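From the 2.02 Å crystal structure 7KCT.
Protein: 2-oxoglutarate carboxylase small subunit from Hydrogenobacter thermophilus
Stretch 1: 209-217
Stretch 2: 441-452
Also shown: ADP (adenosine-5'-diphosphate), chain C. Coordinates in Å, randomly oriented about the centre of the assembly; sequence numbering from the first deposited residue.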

# COMPACT_ATOMS: atom_id res chain seq x y z
N LYS A 209 -32.66 0.94 25.17
CA LYS A 209 -31.84 0.64 26.34
C LYS A 209 -30.43 1.12 26.07
O LYS A 209 -29.85 0.82 25.02
CB LYS A 209 -31.85 -0.86 26.60
CG LYS A 209 -31.00 -1.32 27.75
CD LYS A 209 -31.54 -0.80 29.06
CE LYS A 209 -30.43 -0.66 30.09
NZ LYS A 209 -30.86 0.22 31.20
N TYR A 210 -29.89 1.91 26.98
CA TYR A 210 -28.48 2.24 26.87
C TYR A 210 -27.65 1.05 27.33
O TYR A 210 -27.70 0.66 28.51
CB TYR A 210 -28.11 3.46 27.67
CG TYR A 210 -26.63 3.74 27.51
CD1 TYR A 210 -26.12 4.25 26.30
CD2 TYR A 210 -25.74 3.46 28.54
CE1 TYR A 210 -24.75 4.52 26.14
CE2 TYR A 210 -24.36 3.72 28.39
CZ TYR A 210 -23.88 4.25 27.19
OH TYR A 210 -22.52 4.48 27.10
N ILE A 211 -26.86 0.47 26.42
CA ILE A 211 -25.98 -0.64 26.76
C ILE A 211 -24.66 -0.06 27.27
O ILE A 211 -23.89 0.52 26.50
CB ILE A 211 -25.74 -1.58 25.57
CG1 ILE A 211 -27.07 -2.05 24.95
CG2 ILE A 211 -24.85 -2.72 26.01
CD1 ILE A 211 -27.91 -2.92 25.86
N GLU A 212 -24.36 -0.27 28.56
CA GLU A 212 -23.18 0.34 29.19
C GLU A 212 -21.92 -0.41 28.75
O GLU A 212 -21.91 -1.64 28.62
CB GLU A 212 -23.32 0.31 30.73
CG GLU A 212 -22.47 1.32 31.50
CD GLU A 212 -23.12 2.69 31.60
OE1 GLU A 212 -24.30 2.76 32.00
OE2 GLU A 212 -22.43 3.69 31.32
N ASN A 213 -20.86 0.34 28.50
CA ASN A 213 -19.62 -0.29 28.04
C ASN A 213 -19.76 -1.16 26.79
O ASN A 213 -19.21 -2.27 26.74
CB ASN A 213 -19.04 -1.14 29.15
CG ASN A 213 -18.95 -0.40 30.47
OD1 ASN A 213 -18.36 0.69 30.55
ND2 ASN A 213 -19.59 -0.94 31.49
N PRO A 214 -20.41 -0.68 25.75
CA PRO A 214 -20.62 -1.50 24.56
C PRO A 214 -19.41 -1.47 23.62
O PRO A 214 -18.52 -0.61 23.73
CB PRO A 214 -21.82 -0.83 23.90
CG PRO A 214 -21.67 0.57 24.25
CD PRO A 214 -20.94 0.68 25.58
N LYS A 215 -19.38 -2.45 22.72
CA LYS A 215 -18.55 -2.41 21.52
C LYS A 215 -19.44 -2.16 20.29
O LYS A 215 -20.63 -2.49 20.29
CB LYS A 215 -17.76 -3.70 21.38
CG LYS A 215 -16.64 -3.87 22.45
CD LYS A 215 -15.85 -5.14 22.20
CE LYS A 215 -14.36 -4.98 22.51
NZ LYS A 215 -13.66 -4.07 21.55
N HIS A 216 -18.87 -1.53 19.26
CA HIS A 216 -19.58 -1.29 18.01
C HIS A 216 -19.04 -2.29 17.00
O HIS A 216 -17.90 -2.18 16.53
CB HIS A 216 -19.46 0.17 17.58
CG HIS A 216 -20.18 0.49 16.29
ND1 HIS A 216 -21.13 1.49 16.20
CD2 HIS A 216 -20.03 -0.00 15.03
CE1 HIS A 216 -21.58 1.55 14.95
NE2 HIS A 216 -20.92 0.67 14.23
N ILE A 217 -19.87 -3.27 16.66
CA ILE A 217 -19.52 -4.37 15.77
C ILE A 217 -20.41 -4.25 14.54
O ILE A 217 -21.64 -4.14 14.67
CB ILE A 217 -19.70 -5.74 16.46
CG1 ILE A 217 -18.86 -5.85 17.74
CG2 ILE A 217 -19.41 -6.83 15.51
CD1 ILE A 217 -17.42 -5.74 17.56
N ASP A 441 -4.03 -4.98 24.05
CA ASP A 441 -4.56 -6.23 24.56
C ASP A 441 -5.99 -6.51 24.08
O ASP A 441 -6.56 -7.54 24.47
CB ASP A 441 -4.52 -6.25 26.09
CG ASP A 441 -3.08 -6.35 26.63
OD1 ASP A 441 -2.22 -6.95 25.94
OD2 ASP A 441 -2.82 -5.83 27.74
N GLY A 442 -6.57 -5.65 23.24
CA GLY A 442 -7.93 -5.85 22.77
C GLY A 442 -9.03 -5.24 23.59
O GLY A 442 -10.20 -5.36 23.20
N LYS A 443 -8.68 -4.59 24.72
CA LYS A 443 -9.64 -4.12 25.69
C LYS A 443 -10.02 -2.67 25.39
O LYS A 443 -9.47 -1.71 25.94
CB LYS A 443 -9.07 -4.32 27.09
CG LYS A 443 -8.42 -5.74 27.29
CD LYS A 443 -7.62 -5.80 28.62
CE LYS A 443 -7.41 -7.29 29.11
NZ LYS A 443 -6.94 -8.27 28.02
N PHE A 444 -10.98 -2.50 24.48
CA PHE A 444 -11.54 -1.19 24.21
C PHE A 444 -13.04 -1.29 24.00
O PHE A 444 -13.53 -2.24 23.38
CB PHE A 444 -10.87 -0.51 22.98
CG PHE A 444 -10.64 -1.42 21.80
CD1 PHE A 444 -9.47 -2.14 21.70
CD2 PHE A 444 -11.60 -1.58 20.81
CE1 PHE A 444 -9.23 -2.98 20.63
CE2 PHE A 444 -11.37 -2.42 19.71
CZ PHE A 444 -10.19 -3.13 19.63
N THR A 445 -13.74 -0.25 24.46
CA THR A 445 -15.16 -0.06 24.27
C THR A 445 -15.40 1.31 23.65
O THR A 445 -14.46 2.08 23.42
CB THR A 445 -15.94 -0.17 25.59
OG1 THR A 445 -15.80 1.05 26.32
CG2 THR A 445 -15.50 -1.34 26.42
N THR A 446 -16.66 1.65 23.41
CA THR A 446 -16.95 2.97 22.84
C THR A 446 -16.62 4.11 23.78
O THR A 446 -16.54 5.26 23.31
CB THR A 446 -18.43 3.07 22.45
OG1 THR A 446 -19.24 2.86 23.61
CG2 THR A 446 -18.72 1.99 21.43
N ARG A 447 -16.41 3.81 25.06
CA ARG A 447 -15.99 4.75 26.10
C ARG A 447 -14.47 4.93 26.13
O ARG A 447 -13.96 5.71 26.94
CB ARG A 447 -16.45 4.24 27.48
CG ARG A 447 -17.92 3.75 27.57
CD ARG A 447 -18.93 4.77 27.02
NE ARG A 447 -18.77 6.09 27.61
CZ ARG A 447 -19.39 6.51 28.72
NH1 ARG A 447 -20.22 5.70 29.37
NH2 ARG A 447 -19.17 7.74 29.17
N TYR A 448 -13.75 4.22 25.26
CA TYR A 448 -12.29 4.20 25.31
C TYR A 448 -11.65 5.57 25.51
O TYR A 448 -10.77 5.72 26.36
CB TYR A 448 -11.73 3.57 24.04
CG TYR A 448 -10.23 3.51 24.05
CD1 TYR A 448 -9.55 2.44 24.59
CD2 TYR A 448 -9.48 4.58 23.55
CE1 TYR A 448 -8.16 2.40 24.60
CE2 TYR A 448 -8.12 4.56 23.57
CZ TYR A 448 -7.45 3.48 24.08
OH TYR A 448 -6.09 3.47 24.07
N LEU A 449 -12.04 6.58 24.71
CA LEU A 449 -11.33 7.85 24.77
C LEU A 449 -11.63 8.60 26.08
O LEU A 449 -10.75 9.26 26.65
CB LEU A 449 -11.70 8.71 23.56
CG LEU A 449 -11.03 8.31 22.23
CD1 LEU A 449 -11.54 9.15 21.07
CD2 LEU A 449 -9.48 8.36 22.29
N GLU A 450 -12.87 8.50 26.58
CA GLU A 450 -13.18 9.09 27.88
C GLU A 450 -12.45 8.39 29.03
O GLU A 450 -12.22 9.01 30.07
CB GLU A 450 -14.69 9.01 28.10
CG GLU A 450 -15.53 9.73 27.05
CD GLU A 450 -16.98 9.23 27.00
OE1 GLU A 450 -17.24 8.14 26.43
OE2 GLU A 450 -17.86 9.93 27.55
N GLU A 451 -12.12 7.13 28.88
CA GLU A 451 -11.48 6.33 29.92
C GLU A 451 -9.95 6.27 29.81
O GLU A 451 -9.32 5.64 30.66
CB GLU A 451 -12.02 4.91 29.86
CG GLU A 451 -13.54 4.82 30.14
CD GLU A 451 -14.07 3.40 29.99
OE1 GLU A 451 -13.37 2.56 29.36
OE2 GLU A 451 -15.18 3.14 30.51
N HIS A 452 -9.35 6.90 28.80
CA HIS A 452 -7.89 6.91 28.65
C HIS A 452 -7.42 8.32 28.36
O HIS A 452 -6.97 8.63 27.26
CB HIS A 452 -7.45 5.93 27.56
CG HIS A 452 -7.74 4.50 27.90
ND1 HIS A 452 -9.01 3.98 27.88
CD2 HIS A 452 -6.93 3.51 28.34
CE1 HIS A 452 -8.98 2.72 28.26
NE2 HIS A 452 -7.72 2.40 28.53
PB ADP C . -25.40 7.16 13.62
O1B ADP C . -25.19 8.61 13.89
O2B ADP C . -24.33 6.13 13.40
O3B ADP C . -26.65 6.85 12.82
PA ADP C . -25.92 5.01 15.35
O1A ADP C . -25.10 4.00 14.65
O2A ADP C . -27.24 4.55 15.96
O3A ADP C . -26.06 6.57 15.22
O5' ADP C . -24.99 4.90 16.98
C5' ADP C . -23.98 5.95 17.17
C4' ADP C . -23.04 5.36 18.13
O4' ADP C . -23.69 5.57 19.41
C3' ADP C . -22.86 3.90 17.95
O3' ADP C . -21.66 3.63 17.22
C2' ADP C . -22.57 3.53 19.41
O2' ADP C . -21.24 4.00 19.85
C1' ADP C . -23.52 4.40 20.19
N9 ADP C . -24.82 3.71 20.41
C8 ADP C . -25.92 3.59 19.56
N7 ADP C . -26.93 2.91 20.16
C5 ADP C . -26.44 2.57 21.42
C6 ADP C . -27.01 1.86 22.51
N6 ADP C . -28.27 1.35 22.40
N1 ADP C . -26.31 1.63 23.64
C2 ADP C . -25.07 2.18 23.66
N3 ADP C . -24.41 2.88 22.72
C4 ADP C . -25.14 3.06 21.59
O HOH W 1 -20.82 3.03 28.91
O HOH W 2 -20.21 5.28 32.43

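Two direct hydrogen bonds join the stretches, and both end on backbone carbonyls. Thr446 N donates to Pro214 O at 2.9 Å with an N-H...O angle of 163°, a nearly linear bond that fixes one main chain against the other just before Lys215, whose CA lies 5.0 Å from Thr445 CA. The second comes from a side chain: the CA-to-CB bond of Lys215 points away from stretch 2, yet the long chain brings its amine back, and Lys215 NZ donates to Phe444 O at 2.6 Å.

The same amine also meets an aromatic ring. Lys215 NZ lies 3.8 Å from the centroid of the Phe444 ring, 35° off the ring normal, an off-centre cation-pi interaction whose closest atom pair is Lys215 NZ and Phe444 CD2 at 3.3 Å. One positive charge is thus shared between the carbonyl and the ring of a single residue.

Charge pairing centres on Arg447. Across the contact, Arg447 NH1 forms a salt bridge with Glu212 OE2 at 3.6 Å, a long separation, with the carboxylate oxygen near the guanidinium plane. Water tightens this link. Water 1 accepts from Arg447 NH1 (2.8 Å) and Asn213 N (2.7 Å), donates to Glu212 OE2 (3.0 Å), and lies 2.9 Å from Tyr210 OH, to which it is also hydrogen-bonded; water 2 donates to Glu212 OE2 (2.9 Å) and accepts weakly from Arg447 NH1 (3.1 Å). Within stretch 2, a second carboxylate orients the guanidinium: Arg447 NE bonds to Glu450 OE1 at 2.8 Å and Arg447 NH2 to Glu450 OE2 at 3.0 Å, leaving NH1 for Glu212 and the waters.

Packing contacts surround these polar links, and the two stretches together bury 440 Å². Thr446 points toward stretch 1, placing its OG1 3.4 Å from Pro214 CD and its CG2 4.3 Å from His216 CB. Pro214 O, besides accepting from Thr446, approaches Thr445 CB at 3.2 Å, while Asn213 O lies 3.8 Å from Thr445 CG2.

Local bonds hold the stretch 2 loop in shape. Thr445 OG1 caps the following turn by accepting from Arg447 N at 3.1 Å, and Tyr448 N donates to Thr445 O at 2.9 Å, closing a type I turn that carries both Thr446 and Arg447.

The bound ADP adjoins this contact. Ile211 N donates to ADP N1 and ADP N6 donates to Lys209 O, each at 3.1 Å; Thr446 CG2 approaches ADP O2' at 3.6 Å, so stretch 2 also reaches the ribose.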